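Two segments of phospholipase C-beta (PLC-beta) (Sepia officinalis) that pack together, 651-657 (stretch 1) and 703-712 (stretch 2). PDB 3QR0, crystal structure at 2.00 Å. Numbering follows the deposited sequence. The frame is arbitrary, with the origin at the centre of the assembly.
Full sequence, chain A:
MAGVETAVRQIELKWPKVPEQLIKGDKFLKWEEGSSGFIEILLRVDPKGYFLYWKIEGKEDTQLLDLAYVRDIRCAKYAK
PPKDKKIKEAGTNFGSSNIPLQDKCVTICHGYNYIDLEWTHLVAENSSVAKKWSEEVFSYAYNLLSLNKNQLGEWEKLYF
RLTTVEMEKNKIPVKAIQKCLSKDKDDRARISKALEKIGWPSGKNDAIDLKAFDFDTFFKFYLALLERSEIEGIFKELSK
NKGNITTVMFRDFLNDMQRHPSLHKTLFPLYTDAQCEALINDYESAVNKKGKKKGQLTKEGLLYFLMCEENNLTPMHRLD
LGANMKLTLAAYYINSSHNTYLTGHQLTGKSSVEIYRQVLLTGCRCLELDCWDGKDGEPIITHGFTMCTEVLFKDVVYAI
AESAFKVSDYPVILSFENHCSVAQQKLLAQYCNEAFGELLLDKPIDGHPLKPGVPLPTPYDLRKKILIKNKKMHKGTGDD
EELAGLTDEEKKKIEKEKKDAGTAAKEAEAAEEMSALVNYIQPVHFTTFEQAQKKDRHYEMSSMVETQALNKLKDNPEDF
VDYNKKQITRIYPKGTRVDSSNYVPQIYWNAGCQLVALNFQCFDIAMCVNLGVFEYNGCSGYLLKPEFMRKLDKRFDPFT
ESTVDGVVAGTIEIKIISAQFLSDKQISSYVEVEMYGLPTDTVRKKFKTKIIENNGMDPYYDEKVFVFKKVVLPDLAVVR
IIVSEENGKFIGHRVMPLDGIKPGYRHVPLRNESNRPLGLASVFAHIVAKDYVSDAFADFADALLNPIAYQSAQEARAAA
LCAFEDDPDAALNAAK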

# COMPACT_ATOMS: atom_id res chain seq x y z
N THR A 651 -17.06 13.38 -13.42
CA THR A 651 -17.35 12.26 -14.31
C THR A 651 -16.03 11.55 -14.54
O THR A 651 -14.99 12.21 -14.69
N ILE A 652 -16.07 10.22 -14.52
CA ILE A 652 -14.91 9.39 -14.77
C ILE A 652 -15.27 8.38 -15.85
O ILE A 652 -16.32 7.74 -15.77
N GLU A 653 -14.41 8.26 -16.85
CA GLU A 653 -14.57 7.23 -17.88
C GLU A 653 -13.28 6.45 -17.98
O GLU A 653 -12.19 7.03 -18.00
N ILE A 654 -13.39 5.13 -18.00
CA ILE A 654 -12.22 4.27 -18.05
C ILE A 654 -12.39 3.30 -19.21
O ILE A 654 -13.30 2.46 -19.19
N LYS A 655 -11.54 3.43 -20.22
CA LYS A 655 -11.49 2.50 -21.33
C LYS A 655 -10.30 1.57 -21.14
O LYS A 655 -9.15 2.04 -21.15
N ILE A 656 -10.56 0.28 -20.96
CA ILE A 656 -9.50 -0.72 -20.86
C ILE A 656 -9.10 -1.16 -22.27
O ILE A 656 -9.90 -1.75 -22.99
N ILE A 657 -7.86 -0.85 -22.65
CA ILE A 657 -7.40 -1.07 -24.02
C ILE A 657 -6.63 -2.38 -24.15
O ILE A 657 -6.97 -3.23 -24.97
N GLU A 703 -11.85 -2.63 -25.18
CA GLU A 703 -13.19 -2.67 -24.61
C GLU A 703 -13.87 -1.32 -24.74
O GLU A 703 -13.22 -0.29 -24.63
N LYS A 704 -15.18 -1.34 -24.98
CA LYS A 704 -15.98 -0.13 -24.95
C LYS A 704 -15.81 0.54 -23.58
O LYS A 704 -15.70 -0.15 -22.56
N VAL A 705 -15.78 1.87 -23.57
CA VAL A 705 -15.51 2.62 -22.35
C VAL A 705 -16.51 2.33 -21.22
O VAL A 705 -17.71 2.14 -21.47
N PHE A 706 -16.00 2.27 -20.00
CA PHE A 706 -16.82 2.17 -18.80
C PHE A 706 -17.05 3.59 -18.26
O PHE A 706 -16.09 4.30 -17.96
N VAL A 707 -18.31 4.00 -18.13
CA VAL A 707 -18.65 5.37 -17.75
C VAL A 707 -19.20 5.45 -16.34
O VAL A 707 -20.18 4.78 -16.01
N PHE A 708 -18.57 6.26 -15.50
CA PHE A 708 -19.12 6.62 -14.19
C PHE A 708 -19.66 8.04 -14.33
O PHE A 708 -18.95 9.02 -14.07
N LYS A 709 -20.92 8.14 -14.75
CA LYS A 709 -21.49 9.39 -15.25
C LYS A 709 -21.40 10.54 -14.25
O LYS A 709 -20.90 11.62 -14.58
N LYS A 710 -21.89 10.31 -13.03
CA LYS A 710 -21.93 11.36 -12.02
C LYS A 710 -21.32 10.87 -10.72
O LYS A 710 -21.93 10.08 -10.00
N VAL A 711 -20.12 11.35 -10.42
CA VAL A 711 -19.49 11.10 -9.13
C VAL A 711 -19.76 12.31 -8.24
O VAL A 711 -19.16 13.37 -8.41
N VAL A 712 -20.68 12.14 -7.29
CA VAL A 712 -21.09 13.22 -6.39
C VAL A 712 -19.95 13.80 -5.56
O VAL A 712 -19.83 15.02 -5.44

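Stretch 1 and residues F706 to V711 of stretch 2 form neighbouring strands of a β-sheet, running antiparallel at 177° with their axes 4.8 Å apart at closest approach. The backbone fixes the register on which the side chains depend. I652 and F708 form one hydrogen-bonded pair, with F708 N to I652 O at 2.7 Å and I652 N to F708 O at 3.2 Å. I654 and F706 form the next, with I654 N to F706 O and F706 N to I654 O both at 2.8 Å. Between them E653 faces V707 as a non-hydrogen-bonded pair, where the strands draw closer and E653 CA lies 3.3 Å from F706 O in a CA-H...O contact. Beyond the regular ladder, E703 N still reaches I656 O at 3.1 Å.

Because side chains alternate along a strand, I652, I654, F706 and F708 project from the same face of the sheet, and all four are buried. Branched isoleucines suit an extended backbone, and here they offer compact aliphatic surface to the broad phenylalanine rings. I652 and I654 are both m at chi1 and chi2, and F706 and F708 are both m at chi1. I654 CG1 lies at the edge of the F708 ring, 4.2 Å from F708 CE1. I652 CG2 touches the same ring, 4.1 Å from F708 CD1, while the end of the I652 side chain leads away from the other stretch. I656, again m at both angles, extends the apolar contact by placing CG1 3.9 Å from F706 CE1. At the other end V711, a t rotamer whose CA-to-CB bond points toward stretch 1, sets CG2 4.2 Å from I652 CG1.

The opposite face, carrying E653 and V707, is more open. E653 (chi1 m, chi2 t) lies partly exposed, so its carboxylate need not be buried. Its aliphatic portion is still useful: E653 CB is 3.7 Å from V705 CG2. V707, a t rotamer, keeps CG1 4.3 Å from E653 OE2, a contact without a hydrogen bond. V705, a p rotamer, also meets the lysine stem, with V705 CB 4.2 Å from K655 CB.

Two side chains make polar bonds to the opposing backbone. T651, m at chi1, donates from OG1 to K709 O at 2.8 Å; its small hydroxyl satisfies that carbonyl from a buried position, while its methyl CG2 lies 3.6 Å from F708 O. K655 reaches further. Its chain is t through chi1, chi2 and chi3, then turns to p at chi4, bringing NZ 2.7 Å from E703 O as donor. A long, flexible chain with a terminal ammonium suits this task.

Waters complete the polar network where the ladder gives way to loop. One accepts from I656 N (2.9 Å from the water O) and donates to I654 O (3.3 Å) and K704 O (3.0 Å), bridging strand and loop. The other accepts from K655 NZ at 3.1 Å and V705 N at 3.2 Å, measured to its O, linking the lysine to a second backbone site.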

# COMPACT_ATOMS: atom_id res chain seq x y z
CB THR A 651 -17.94 12.73 -15.66
OG1 THR A 651 -19.10 13.54 -15.42
CG2 THR A 651 -18.35 11.54 -16.52
CB ILE A 652 -14.46 8.61 -13.50
CG1 ILE A 652 -14.02 9.57 -12.39
CG2 ILE A 652 -13.36 7.63 -13.86
CD1 ILE A 652 -12.66 10.22 -12.61
CB GLU A 653 -14.95 7.85 -19.23
CG GLU A 653 -16.11 8.85 -19.14
CD GLU A 653 -16.59 9.36 -20.49
OE1 GLU A 653 -16.00 9.01 -21.53
OE2 GLU A 653 -17.58 10.13 -20.50
CB ILE A 654 -12.02 3.47 -16.74
CG1 ILE A 654 -12.02 4.39 -15.51
CG2 ILE A 654 -10.73 2.64 -16.80
CD1 ILE A 654 -10.84 5.31 -15.42
CB LYS A 655 -11.38 3.25 -22.65
CG LYS A 655 -11.41 2.37 -23.88
CD LYS A 655 -11.15 3.16 -25.15
CE LYS A 655 -11.11 2.25 -26.37
NZ LYS A 655 -12.36 1.44 -26.51
CB ILE A 656 -9.96 -1.96 -20.04
CG1 ILE A 656 -10.40 -1.55 -18.63
CG2 ILE A 656 -8.83 -3.01 -19.95
CD1 ILE A 656 -9.31 -0.88 -17.79
CB ILE A 657 -6.53 0.11 -24.50
CG1 ILE A 657 -7.37 1.40 -24.54
CG2 ILE A 657 -5.97 -0.15 -25.89
CD1 ILE A 657 -6.54 2.65 -24.71
CB GLU A 703 -13.14 -3.08 -23.14
CG GLU A 703 -14.48 -3.47 -22.54
CD GLU A 703 -15.07 -4.74 -23.15
OE1 GLU A 703 -14.30 -5.64 -23.54
OE2 GLU A 703 -16.31 -4.83 -23.23
CB LYS A 704 -17.45 -0.46 -25.21
CG LYS A 704 -18.42 0.73 -25.10
CD LYS A 704 -18.12 1.80 -26.15
CE LYS A 704 -18.98 3.05 -25.95
NZ LYS A 704 -18.42 4.23 -26.69
CB VAL A 705 -15.47 4.15 -22.63
CG1 VAL A 705 -16.82 4.64 -23.14
CG2 VAL A 705 -15.04 4.91 -21.40
CB PHE A 706 -16.12 1.35 -17.71
CG PHE A 706 -15.77 -0.07 -18.11
CD1 PHE A 706 -14.56 -0.63 -17.72
CD2 PHE A 706 -16.65 -0.85 -18.85
CE1 PHE A 706 -14.23 -1.94 -18.06
CE2 PHE A 706 -16.33 -2.16 -19.19
CZ PHE A 706 -15.12 -2.70 -18.80
CB VAL A 707 -19.70 5.95 -18.72
CG1 VAL A 707 -20.06 7.38 -18.32
CG2 VAL A 707 -19.19 5.91 -20.16
CB PHE A 708 -18.04 6.55 -13.10
CG PHE A 708 -17.41 5.20 -12.97
CD1 PHE A 708 -16.34 4.84 -13.77
CD2 PHE A 708 -17.88 4.28 -12.04
CE1 PHE A 708 -15.74 3.59 -13.64
CE2 PHE A 708 -17.29 3.03 -11.90
CZ PHE A 708 -16.23 2.68 -12.71
CB LYS A 709 -22.95 9.16 -15.67
CG LYS A 709 -23.62 10.35 -16.34
CD LYS A 709 -22.89 10.80 -17.60
CE LYS A 709 -23.76 11.72 -18.44
NZ LYS A 709 -23.00 12.27 -19.60
CB LYS A 710 -23.37 11.81 -11.77
CG LYS A 710 -23.49 12.96 -10.76
CD LYS A 710 -24.93 13.43 -10.60
CE LYS A 710 -25.00 14.68 -9.72
NZ LYS A 710 -26.41 15.08 -9.44
CB VAL A 711 -17.97 10.89 -9.28
CG1 VAL A 711 -17.36 10.52 -7.93
CG2 VAL A 711 -17.69 9.80 -10.32
CB VAL A 712 -22.23 12.77 -5.45
CG1 VAL A 712 -22.39 13.75 -4.29
CG2 VAL A 712 -23.54 12.64 -6.23
O HOH W 1 -13.34 -0.39 -20.79
O HOH W 2 -14.92 3.22 -26.31